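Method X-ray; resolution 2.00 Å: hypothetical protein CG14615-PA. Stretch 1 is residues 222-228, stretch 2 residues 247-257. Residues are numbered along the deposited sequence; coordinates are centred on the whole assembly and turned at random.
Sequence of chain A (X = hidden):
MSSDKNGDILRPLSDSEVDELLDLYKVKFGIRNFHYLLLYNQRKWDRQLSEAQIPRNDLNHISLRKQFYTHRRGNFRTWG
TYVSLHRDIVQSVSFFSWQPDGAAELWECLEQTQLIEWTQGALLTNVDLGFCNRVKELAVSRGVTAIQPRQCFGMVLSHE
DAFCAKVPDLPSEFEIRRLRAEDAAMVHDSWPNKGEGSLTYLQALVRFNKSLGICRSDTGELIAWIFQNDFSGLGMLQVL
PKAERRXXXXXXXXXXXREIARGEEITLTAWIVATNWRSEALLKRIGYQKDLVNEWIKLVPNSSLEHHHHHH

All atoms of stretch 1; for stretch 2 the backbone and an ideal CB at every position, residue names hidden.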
# COMPACT_ATOMS: atom_id res chain seq x y z
N LEU A 222 -24.68 0.71 -3.51
CA LEU A 222 -23.41 0.12 -3.09
C LEU A 222 -23.41 0.08 -1.56
O LEU A 222 -23.56 1.11 -0.91
CB LEU A 222 -22.24 0.98 -3.58
CG LEU A 222 -20.83 0.54 -3.21
CD1 LEU A 222 -20.49 -0.79 -3.85
CD2 LEU A 222 -19.86 1.62 -3.64
N ILE A 223 -23.22 -1.10 -0.99
CA ILE A 223 -23.29 -1.21 0.46
C ILE A 223 -22.03 -1.73 1.16
O ILE A 223 -21.90 -1.63 2.38
CB ILE A 223 -24.51 -2.09 0.86
CG1 ILE A 223 -25.14 -1.56 2.14
CG2 ILE A 223 -24.11 -3.56 0.97
CD1 ILE A 223 -25.82 -0.22 1.98
N ALA A 224 -21.11 -2.27 0.37
CA ALA A 224 -19.85 -2.81 0.89
C ALA A 224 -18.86 -2.95 -0.27
O ALA A 224 -19.27 -3.19 -1.41
CB ALA A 224 -20.09 -4.17 1.54
N TRP A 225 -17.57 -2.80 0.01
CA TRP A 225 -16.58 -2.88 -1.06
C TRP A 225 -15.18 -3.27 -0.57
O TRP A 225 -14.88 -3.20 0.62
CB TRP A 225 -16.52 -1.53 -1.79
CG TRP A 225 -16.35 -0.39 -0.84
CD1 TRP A 225 -15.18 0.04 -0.28
CD2 TRP A 225 -17.39 0.39 -0.24
NE1 TRP A 225 -15.43 1.03 0.65
CE2 TRP A 225 -16.78 1.26 0.69
CE3 TRP A 225 -18.78 0.43 -0.39
CZ2 TRP A 225 -17.51 2.17 1.46
CZ3 TRP A 225 -19.52 1.33 0.38
CH2 TRP A 225 -18.88 2.18 1.30
N ILE A 226 -14.33 -3.68 -1.51
CA ILE A 226 -12.97 -4.08 -1.20
C ILE A 226 -12.12 -3.74 -2.43
O ILE A 226 -12.59 -3.86 -3.57
CB ILE A 226 -12.92 -5.60 -0.86
CG1 ILE A 226 -11.67 -5.94 -0.05
CG2 ILE A 226 -12.98 -6.43 -2.14
CD1 ILE A 226 -10.44 -6.09 -0.88
N PHE A 227 -10.89 -3.30 -2.21
CA PHE A 227 -10.00 -2.92 -3.30
C PHE A 227 -8.73 -3.75 -3.33
O PHE A 227 -8.41 -4.44 -2.36
CB PHE A 227 -9.50 -1.48 -3.13
CG PHE A 227 -10.47 -0.43 -3.55
CD1 PHE A 227 -11.49 -0.02 -2.69
CD2 PHE A 227 -10.32 0.21 -4.78
CE1 PHE A 227 -12.35 1.01 -3.06
CE2 PHE A 227 -11.18 1.24 -5.17
CZ PHE A 227 -12.19 1.65 -4.30
N GLN A 228 -8.01 -3.68 -4.45
CA GLN A 228 -6.70 -4.32 -4.53
C GLN A 228 -5.87 -3.11 -4.09
O GLN A 228 -6.22 -1.99 -4.43
CB GLN A 228 -6.33 -4.69 -5.97
CG GLN A 228 -4.98 -5.41 -6.04
CD GLN A 228 -4.71 -6.02 -7.40
OE1 GLN A 228 -3.90 -6.94 -7.53
NE2 GLN A 228 -5.37 -5.51 -8.42
N UNK A 247 -22.12 -11.25 7.05
CA UNK A 247 -21.00 -12.02 6.54
C UNK A 247 -20.38 -11.47 5.26
O UNK A 247 -19.59 -12.15 4.61
CB UNK A 247 -21.45 -13.46 6.30
N UNK A 248 -20.73 -10.23 4.91
CA UNK A 248 -20.21 -9.63 3.69
C UNK A 248 -18.72 -9.27 3.78
O UNK A 248 -17.98 -9.38 2.81
CB UNK A 248 -21.02 -8.38 3.35
N UNK A 249 -18.29 -8.85 4.96
CA UNK A 249 -16.90 -8.49 5.14
C UNK A 249 -15.98 -9.64 4.81
O UNK A 249 -15.00 -9.48 4.08
CB UNK A 249 -16.65 -8.02 6.57
N UNK A 250 -16.31 -10.82 5.34
CA UNK A 250 -15.50 -11.99 5.08
C UNK A 250 -15.65 -12.46 3.65
O UNK A 250 -14.72 -13.04 3.07
CB UNK A 250 -15.87 -13.12 6.05
N UNK A 251 -16.82 -12.22 3.06
CA UNK A 251 -17.07 -12.63 1.69
C UNK A 251 -16.19 -11.81 0.74
O UNK A 251 -15.53 -12.37 -0.15
CB UNK A 251 -18.55 -12.47 1.34
N UNK A 252 -16.16 -10.49 0.93
CA UNK A 252 -15.34 -9.65 0.07
C UNK A 252 -13.89 -10.10 0.14
O UNK A 252 -13.26 -10.38 -0.89
CB UNK A 252 -15.47 -8.18 0.47
N UNK A 253 -13.36 -10.21 1.35
CA UNK A 253 -11.97 -10.62 1.51
C UNK A 253 -11.64 -11.96 0.84
O UNK A 253 -10.58 -12.12 0.24
CB UNK A 253 -11.64 -10.70 3.00
N UNK A 254 -12.54 -12.92 0.96
CA UNK A 254 -12.28 -14.23 0.35
C UNK A 254 -12.29 -14.10 -1.17
O UNK A 254 -11.35 -14.55 -1.84
CB UNK A 254 -13.32 -15.26 0.81
N UNK A 255 -13.33 -13.46 -1.71
CA UNK A 255 -13.46 -13.30 -3.15
C UNK A 255 -12.27 -12.54 -3.75
O UNK A 255 -11.67 -13.00 -4.73
CB UNK A 255 -14.77 -12.57 -3.48
N UNK A 256 -11.94 -11.38 -3.19
CA UNK A 256 -10.81 -10.63 -3.71
C UNK A 256 -9.51 -11.44 -3.66
O UNK A 256 -8.72 -11.41 -4.60
CB UNK A 256 -10.65 -9.33 -2.92
N UNK A 257 -9.28 -12.18 -2.57
CA UNK A 257 -8.06 -12.99 -2.43
C UNK A 257 -7.97 -14.00 -3.58
O UNK A 257 -6.92 -14.14 -4.23
CB UNK A 257 -8.04 -13.71 -1.08

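Stretch 1 is a strand, and the helix of stretch 2 packs on it with an axis separation of 8.3 Å and an angle of 29° between their N-to-C directions. Toward the helix the strand turns the side chains of Ala-224 and Ile-226, an apolar surface with no charge to answer, so the facing positions call for hydrocarbon.

Position 247 comes right before the helix, at the N-cap. Its phi of 72° favours glycine, and no atom of stretch 1 lies within 5.5 Å of its ideal CB. It is Gly-247, whose O accepts the first helical bond, from N of 251.

At 248 the CA-to-CB bond points toward the strand, and the ideal CB lies 4.7 Å from Ala-224 CB. The small alanine leaves space for a branched or long apolar side chain; leucine, isoleucine or methionine would suit. The residue is Leu-248, in rotamer m,t, whose CD1 reaches Ile-223 CG2 at 4.2 Å.

Positions 249 and 250 meet nothing of stretch 1, and their helical angles demand no special residue. There is room for a CB at both, so many types would do; they are Gly-249 and Gly-250. Position 251 is likewise out of reach and undetermined by the strand: it is Leu-251.

Position 252 lies where the backbones come near, with its CA 6.2 Å from Ile-226 CA. Its ideal CB is 3.9 Å from Ile-226 CB and 5.0 Å from Trp-225 O. An apolar chain of medium size could spread from Ile-226 toward the space over Ala-224, so leucine or methionine would fit. Leu-252 does this: its CB packs 3.8 Å from Ile-226 CB, while its CD2 lies 4.1 Å from Ala-224 CB.

Position 253 points away and 254 is out of reach; small or larger residues are possible as far as stretch 1 is concerned. They are Ala-253 and Ala-254. Position 255 points sideways without contact, so stretch 1 leaves the choice open to any good helix former; it is Ala-255.

At 256 CB again points toward the strand, 3.8 Å from Ile-226 CG2. A flexible, unbranched apolar chain can follow the isoleucine, though leucine is also plausible. Met-256, present as selenomethionine, places CG 3.6 Å from Ile-226 CD1 and 4.3 Å from Phe-227 O.

Position 257 points away from the strand, leaving the choice wide. Ser-257 turns its hydroxyl back on the helix: OG donates to Ala-253 O at 2.7 Å and is also bonded elsewhere in the structure.

Stretch 2 247-257: GLGGLLAAAMS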
# COMPACT_ATOMS: atom_id res chain seq x y z
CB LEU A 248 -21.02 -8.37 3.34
CG LEU A 248 -22.52 -8.59 3.04
CD1 LEU A 248 -23.20 -7.25 2.81
CD2 LEU A 248 -22.68 -9.49 1.81
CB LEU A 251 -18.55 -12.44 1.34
CG LEU A 251 -19.01 -13.06 0.01
CD1 LEU A 251 -20.48 -13.38 0.07
CD2 LEU A 251 -18.71 -12.11 -1.13
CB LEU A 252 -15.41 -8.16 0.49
CG LEU A 252 -16.50 -7.24 -0.10
CD1 LEU A 252 -16.64 -7.48 -1.60
CD2 LEU A 252 -17.81 -7.48 0.58
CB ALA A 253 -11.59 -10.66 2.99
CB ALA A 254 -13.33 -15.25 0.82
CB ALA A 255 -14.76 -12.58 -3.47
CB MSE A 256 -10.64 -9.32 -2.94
CG MSE A 256 -9.61 -8.40 -3.54
SE MSE A 256 -10.29 -7.52 -5.14
CE MSE A 256 -9.74 -8.83 -6.43
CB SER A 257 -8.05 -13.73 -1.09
OG SER A 257 -7.95 -12.82 0.00
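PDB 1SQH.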